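Local coordinates for FOP (Homo sapiens, PDB 2D68), which forms a homodimer through its N-terminal LisH-containing domain and is required for anchoring microtubules to centrosomes and for ciliation, at the interface of chains A and B. Residues are numbered along the deposited sequence; one frame, centred on the assembly and turned at random. Chains: chain A/B, FOP.

Contact 1: the interface of chains A and B. Residues chain A 25, 28-29, 34, 37; chain B 25, 37, 41, 44-45.
Side-chain torsions on both sides bring A:Thr37 and B:Glu44 together. In A:Thr37, chi1 of -59° holds OG1 beside the residue's own backbone N, so that hydroxyl and amide converge on one acceptor; in B:Glu44, chi1 of -153° and an extended chain beyond CG carry the carboxylate over to them. OE1 of B:Glu44 accepts twice: from the A:Thr37 hydroxyl OG1 at 2.7 Å, nearly in line with the C-O bond, and from the A:Thr37 amide N at 2.9 Å, on the syn side but 32° out of the carboxylate plane. That amide lies in the first turn of helix 35-45, so the carboxylate caps a helix start of the other chain, where the helix dipole would probably favour a charged carboxylate. Shortening B:Glu44 to an alanine removes the carboxylate and is likely to leave the hydroxyl and amide of A:Thr37 without this acceptor. A:Leu34 and B:Glu44 slide past each other in opposite directions, A:Leu34 CD2 packing against B:Glu44 CG. CG2 of A:Thr37, the branch anti to the backbone N, meets CG2 of B:Thr37 at 3.6 Å, the side chains crossing at about a right angle. A:Leu29 CD2 touches the B:Phe41 ring in plane at its edge, while B:Thr45 CG2 lies over the centre of one face. B:Thr45 OG1 donates to B:Phe41 O at 2.7 Å, which should hold that methyl in place against A:Leu34 CD1. B:Val25 CG2 sits over the rim of the A:Phe28 ring. Polar cap and apolar packing together join the LisH-region helices of the homodimer.

Contact 2: the interface of chains A and B. Residues chain A 8-9, 12, 21; chain B 28, 32, 73, 76.
A:Phe12 and B:Phe32 lie at the centre of the first shell, and their side chains cross at about a right angle. The patch is an apolar, aromatic-rich part of the homodimer interface that packs helix 7-13 of one chain against the other. The tip of B:Phe32 does the touching: its CZ stands over one face of the A:Phe12 ring, offset toward the rim, 3.4 Å from CG. B:Phe32 in turn receives A:Leu9 on a face of its own ring, with the methyl CD1 3.8 Å from the centroid in a CH-pi contact. Since A:Leu9 and A:Phe12 are three residues apart on helix 7-13, one short helix of chain A grips this aromatic ring at both its face and its tip.

The far end of A:Phe12 reaches deeper into chain B. With CG anti to the backbone N (chi1 180°), the ring extends away from its helix, bringing CE1 to 3.7 Å from CD of B:Pro73 and within 4.0 Å of CD1 of B:Leu76. Its CE2 lies in plane at the edge of the B:Phe28 ring, 3.7 Å from B:Phe28 CE1.

Each side also braces its own rings. Within chain B, CD2 of B:Phe32 rests over the rim of a B:Phe28 face, 3.7 Å above the plane, tying the coil residue to helix 16-31. Within chain A, CG1 of A:Val21 lies in plane at the edge of the A:Phe12 ring. This bracing valine belongs to the first shell as well, through both branches: CG1 meets CD1 of B:Phe28, whereas CG2, anti to the carbonyl carbon, turns to the start of helix 74-80 and packs against the backbone of B:Leu76, 3.8 Å from CA.

Contact 1: the interface of chains A and B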
ATOM      1  N   VAL A  25      -3.236  -2.445  -0.951  1.00  7.95           N
ATOM      2  CA  VAL A  25      -3.509  -1.201  -0.214  1.00  7.14           C
ATOM      3  C   VAL A  25      -4.804  -1.348   0.593  1.00  7.78           C
ATOM      4  O   VAL A  25      -4.822  -1.079   1.799  1.00  8.00           O
ATOM      5  CB  VAL A  25      -3.547  -0.001  -1.186  1.00  7.51           C
ATOM      6  CG1 VAL A  25      -4.111   1.237  -0.501  1.00  8.22           C
ATOM      7  CG2 VAL A  25      -2.131   0.274  -1.697  1.00  7.77           C
ATOM      8  N   PHE A  28      -4.337  -3.599   3.537  1.00  8.15           N
ATOM      9  CA  PHE A  28      -3.606  -2.912   4.607  1.00  7.55           C
ATOM     10  C   PHE A  28      -4.573  -2.075   5.450  1.00  7.65           C
ATOM     11  O   PHE A  28      -4.534  -2.114   6.678  1.00  9.29           O
ATOM     12  CB  PHE A  28      -2.492  -2.035   4.003  1.00  8.36           C
ATOM     13  CG  PHE A  28      -1.831  -1.128   4.996  1.00  8.41           C
ATOM     14  CD1 PHE A  28      -0.685  -1.535   5.679  1.00 10.26           C
ATOM     15  CD2 PHE A  28      -2.347   0.144   5.254  1.00  8.87           C
ATOM     16  CE1 PHE A  28      -0.075  -0.680   6.620  1.00 11.74           C
ATOM     17  CE2 PHE A  28      -1.746   0.994   6.184  1.00  8.89           C
ATOM     18  CZ  PHE A  28      -0.611   0.599   6.854  1.00 10.27           C
ATOM     19  N   LEU A  29      -5.449  -1.334   4.775  1.00  7.72           N
ATOM     20  CA  LEU A  29      -6.403  -0.472   5.469  1.00  8.50           C
ATOM     21  C   LEU A  29      -7.327  -1.303   6.338  1.00  9.53           C
ATOM     22  O   LEU A  29      -7.603  -0.952   7.487  1.00 10.18           O
ATOM     23  CB  LEU A  29      -7.197   0.352   4.453  1.00  8.82           C
ATOM     24  CG  LEU A  29      -6.384   1.330   3.593  1.00  8.23           C
ATOM     25  CD1 LEU A  29      -7.332   1.970   2.559  1.00 11.13           C
ATOM     26  CD2 LEU A  29      -5.693   2.387   4.454  1.00 10.33           C
ATOM     27  N   LEU A  34      -8.743   0.798   9.493  1.00 11.49           N
ATOM     28  CA  LEU A  34      -8.710   2.198   9.094  1.00 10.39           C
ATOM     29  C   LEU A  34     -10.004   2.473   8.331  1.00 11.14           C
ATOM     30  O   LEU A  34     -10.026   2.680   7.115  1.00 11.00           O
ATOM     31  CB  LEU A  34      -7.433   2.523   8.309  1.00 10.48           C
ATOM     32  CG  LEU A  34      -6.153   2.275   9.118  1.00 10.16           C
ATOM     33  CD1 LEU A  34      -4.888   2.348   8.258  1.00 10.89           C
ATOM     34  CD2 LEU A  34      -6.028   3.262  10.259  1.00 11.61           C
ATOM     35  N   THR A  37     -10.774   5.845   6.581  1.00 11.10           N
ATOM     36  CA  THR A  37      -9.988   5.901   5.354  1.00 10.55           C
ATOM     37  C   THR A  37     -10.639   5.060   4.266  1.00 10.30           C
ATOM     38  O   THR A  37     -10.748   5.512   3.115  1.00 10.84           O
ATOM     39  CB  THR A  37      -8.529   5.460   5.602  1.00  9.83           C
ATOM     40  OG1 THR A  37      -7.964   6.318   6.591  1.00  9.77           O
ATOM     41  CG2 THR A  37      -7.710   5.569   4.316  1.00 11.08           C
TER
ATOM     42  N   VAL B  25       2.118   2.741   1.086  1.00  7.60           N
ATOM     43  CA  VAL B  25       0.674   2.966   0.953  1.00  7.43           C
ATOM     44  C   VAL B  25       0.364   4.463   0.763  1.00  7.34           C
ATOM     45  O   VAL B  25      -0.358   4.830  -0.177  1.00  7.84           O
ATOM     46  CB  VAL B  25      -0.082   2.367   2.151  1.00  6.91           C
ATOM     47  CG1 VAL B  25      -1.596   2.727   2.096  1.00  8.51           C
ATOM     48  CG2 VAL B  25       0.071   0.845   2.155  1.00  7.91           C
ATOM     49  N   THR B  37      -8.786  10.721   0.464  1.00 10.46           N
ATOM     50  CA  THR B  37      -8.326   9.557   1.204  1.00 10.49           C
ATOM     51  C   THR B  37      -7.118   9.888   2.079  1.00 10.44           C
ATOM     52  O   THR B  37      -7.086   9.512   3.248  1.00 10.27           O
ATOM     53  CB  THR B  37      -7.989   8.384   0.265  1.00 10.42           C
ATOM     54  OG1 THR B  37      -9.120   8.110  -0.577  1.00 11.62           O
ATOM     55  CG2 THR B  37      -7.708   7.152   1.068  1.00 10.31           C
ATOM     56  N   PHE B  41      -6.591   9.371   6.001  1.00 10.50           N
ATOM     57  CA  PHE B  41      -5.467   8.467   6.331  1.00 10.40           C
ATOM     58  C   PHE B  41      -4.498   9.058   7.355  1.00 10.48           C
ATOM     59  O   PHE B  41      -4.114   8.395   8.321  1.00 10.57           O
ATOM     60  CB  PHE B  41      -4.716   8.113   5.048  1.00 10.92           C
ATOM     61  CG  PHE B  41      -3.556   7.157   5.236  1.00 10.56           C
ATOM     62  CD1 PHE B  41      -3.759   5.784   5.209  1.00 11.33           C
ATOM     63  CD2 PHE B  41      -2.255   7.643   5.395  1.00 12.38           C
ATOM     64  CE1 PHE B  41      -2.683   4.891   5.346  1.00 13.19           C
ATOM     65  CE2 PHE B  41      -1.176   6.759   5.541  1.00 13.55           C
ATOM     66  CZ  PHE B  41      -1.395   5.385   5.518  1.00 11.62           C
ATOM     67  N   GLU B  44      -6.023   9.341  10.842  1.00 12.17           N
ATOM     68  CA  GLU B  44      -6.427   8.015  11.319  1.00 12.04           C
ATOM     69  C   GLU B  44      -5.235   7.130  11.705  1.00 11.91           C
ATOM     70  O   GLU B  44      -5.353   6.234  12.553  1.00 13.22           O
ATOM     71  CB  GLU B  44      -7.344   7.299  10.326  1.00 12.41           C
ATOM     72  CG  GLU B  44      -8.274   6.293  11.016  1.00 12.63           C
ATOM     73  CD  GLU B  44      -9.296   5.616  10.105  1.00 12.59           C
ATOM     74  OE1 GLU B  44      -9.059   5.457   8.891  1.00 13.08           O
ATOM     75  OE2 GLU B  44     -10.350   5.226  10.632  1.00 13.26           O
ATOM     76  N   THR B  45      -4.090   7.395  11.073  1.00 11.92           N
ATOM     77  CA  THR B  45      -2.847   6.681  11.356  1.00 11.85           C
ATOM     78  C   THR B  45      -1.883   7.475  12.229  1.00 11.92           C
ATOM     79  O   THR B  45      -0.778   7.009  12.522  1.00 11.60           O
ATOM     80  CB  THR B  45      -2.103   6.314  10.056  1.00 11.87           C
ATOM     81  OG1 THR B  45      -1.760   7.515   9.357  1.00 10.93           O
ATOM     82  CG2 THR B  45      -2.935   5.407   9.157  1.00 12.75           C
TER

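Contact 2: the interface of chains A and B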
ATOM      1  N   SER A   8      -6.094   7.841 -14.974  1.00 23.62           N
ATOM      2  CA  SER A   8      -4.799   7.222 -14.715  1.00 21.50           C
ATOM      3  C   SER A   8      -5.014   6.010 -13.815  1.00 19.67           C
ATOM      4  O   SER A   8      -4.475   4.931 -14.082  1.00 19.25           O
ATOM      5  CB  SER A   8      -3.838   8.222 -14.061  1.00 21.97           C
ATOM      6  OG  SER A   8      -2.573   7.632 -13.759  1.00 23.23           O
ATOM      7  N   LEU A   9      -5.824   6.182 -12.772  1.00 16.90           N
ATOM      8  CA  LEU A   9      -6.148   5.073 -11.865  1.00 15.76           C
ATOM      9  C   LEU A   9      -7.002   3.971 -12.506  1.00 15.60           C
ATOM     10  O   LEU A   9      -6.787   2.774 -12.251  1.00 14.93           O
ATOM     11  CB  LEU A   9      -6.828   5.600 -10.597  1.00 15.09           C
ATOM     12  CG  LEU A   9      -7.144   4.562  -9.526  1.00 14.74           C
ATOM     13  CD1 LEU A   9      -5.891   3.902  -8.955  1.00 13.12           C
ATOM     14  CD2 LEU A   9      -7.928   5.242  -8.433  1.00 15.63           C
ATOM     15  N   PHE A  12      -4.773   1.880 -14.580  1.00 13.99           N
ATOM     16  CA  PHE A  12      -3.947   1.126 -13.637  1.00 12.55           C
ATOM     17  C   PHE A  12      -4.679  -0.081 -13.067  1.00 12.48           C
ATOM     18  O   PHE A  12      -4.127  -1.187 -12.991  1.00 11.86           O
ATOM     19  CB  PHE A  12      -3.509   2.059 -12.507  1.00 12.36           C
ATOM     20  CG  PHE A  12      -2.648   1.413 -11.450  1.00 10.30           C
ATOM     21  CD1 PHE A  12      -1.279   1.257 -11.647  1.00 11.32           C
ATOM     22  CD2 PHE A  12      -3.198   1.020 -10.233  1.00 11.00           C
ATOM     23  CE1 PHE A  12      -0.468   0.698 -10.662  1.00 10.94           C
ATOM     24  CE2 PHE A  12      -2.388   0.466  -9.242  1.00 10.18           C
ATOM     25  CZ  PHE A  12      -1.024   0.298  -9.464  1.00 11.63           C
ATOM     26  N   VAL A  21      -1.781  -4.393  -6.662  1.00  8.75           N
ATOM     27  CA  VAL A  21      -1.333  -3.267  -5.821  1.00  9.15           C
ATOM     28  C   VAL A  21      -2.515  -2.661  -5.062  1.00  9.09           C
ATOM     29  O   VAL A  21      -2.457  -2.482  -3.838  1.00  8.90           O
ATOM     30  CB  VAL A  21      -0.611  -2.181  -6.645  1.00  9.06           C
ATOM     31  CG1 VAL A  21      -0.404  -0.930  -5.813  1.00  9.01           C
ATOM     32  CG2 VAL A  21       0.739  -2.737  -7.191  1.00  9.45           C
TER
ATOM     33  N   PHE B  28       1.282   5.538  -2.721  1.00  7.81           N
ATOM     34  CA  PHE B  28       0.273   5.131  -3.677  1.00  7.75           C
ATOM     35  C   PHE B  28      -0.884   6.149  -3.709  1.00  8.01           C
ATOM     36  O   PHE B  28      -1.322   6.566  -4.781  1.00  8.15           O
ATOM     37  CB  PHE B  28      -0.235   3.720  -3.334  1.00  8.37           C
ATOM     38  CG  PHE B  28      -1.444   3.322  -4.118  1.00  6.99           C
ATOM     39  CD1 PHE B  28      -1.323   2.640  -5.318  1.00  8.59           C
ATOM     40  CD2 PHE B  28      -2.729   3.617  -3.651  1.00  8.85           C
ATOM     41  CE1 PHE B  28      -2.461   2.298  -6.052  1.00  9.13           C
ATOM     42  CE2 PHE B  28      -3.856   3.266  -4.382  1.00  9.74           C
ATOM     43  CZ  PHE B  28      -3.716   2.605  -5.581  1.00 10.76           C
ATOM     44  N   PHE B  32      -1.774   8.786  -7.129  1.00  9.11           N
ATOM     45  CA  PHE B  32      -3.043   8.851  -7.854  1.00  9.05           C
ATOM     46  C   PHE B  32      -3.933  10.009  -7.408  1.00 10.00           C
ATOM     47  O   PHE B  32      -5.130  10.040  -7.716  1.00 10.21           O
ATOM     48  CB  PHE B  32      -3.766   7.510  -7.801  1.00 10.12           C
ATOM     49  CG  PHE B  32      -3.132   6.473  -8.667  1.00  8.10           C
ATOM     50  CD1 PHE B  32      -3.144   6.620 -10.055  1.00 10.52           C
ATOM     51  CD2 PHE B  32      -2.484   5.369  -8.106  1.00 10.33           C
ATOM     52  CE1 PHE B  32      -2.529   5.691 -10.879  1.00 11.79           C
ATOM     53  CE2 PHE B  32      -1.873   4.415  -8.932  1.00  9.98           C
ATOM     54  CZ  PHE B  32      -1.916   4.571 -10.318  1.00 10.91           C
ATOM     55  N   PRO B  73       3.101   4.108  -9.325  1.00  8.47           N
ATOM     56  CA  PRO B  73       3.438   4.242  -7.909  1.00  8.17           C
ATOM     57  C   PRO B  73       4.579   3.273  -7.601  1.00  8.75           C
ATOM     58  O   PRO B  73       4.799   2.309  -8.348  1.00  9.24           O
ATOM     59  CB  PRO B  73       2.145   3.815  -7.187  1.00  8.68           C
ATOM     60  CG  PRO B  73       1.524   2.826  -8.173  1.00  8.81           C
ATOM     61  CD  PRO B  73       1.808   3.445  -9.533  1.00  8.56           C
ATOM     62  N   LEU B  76       3.927  -0.431  -7.517  1.00  9.16           N
ATOM     63  CA  LEU B  76       3.869  -1.165  -8.786  1.00  9.25           C
ATOM     64  C   LEU B  76       5.199  -1.884  -9.063  1.00  9.65           C
ATOM     65  O   LEU B  76       5.215  -3.052  -9.497  1.00 10.10           O
ATOM     66  CB  LEU B  76       3.504  -0.230  -9.939  1.00  9.61           C
ATOM     67  CG  LEU B  76       3.437  -0.982 -11.276  1.00  9.63           C
ATOM     68  CD1 LEU B  76       2.405  -2.067 -11.274  1.00  9.13           C
ATOM     69  CD2 LEU B  76       3.187   0.005 -12.412  1.00 10.12           C
TER

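The C-alpha centres of contact 1 and contact 2 lie about 15 Å apart along one dimer interface. Helix 16-31 runs through both: A:Phe28 serves contact 1 and B:Phe28 contact 2, so by the two-fold symmetry each copy of this residue takes part in both kinds of packing. Contact 1 adds helix 35-45, whereas contact 2 brings in helix 7-13 of one chain and the start of helix 74-80 of the other. With their symmetry twins, the patches engage segments from near both ends of the construct, consistent with an intertwined homodimer rather than a small docking surface.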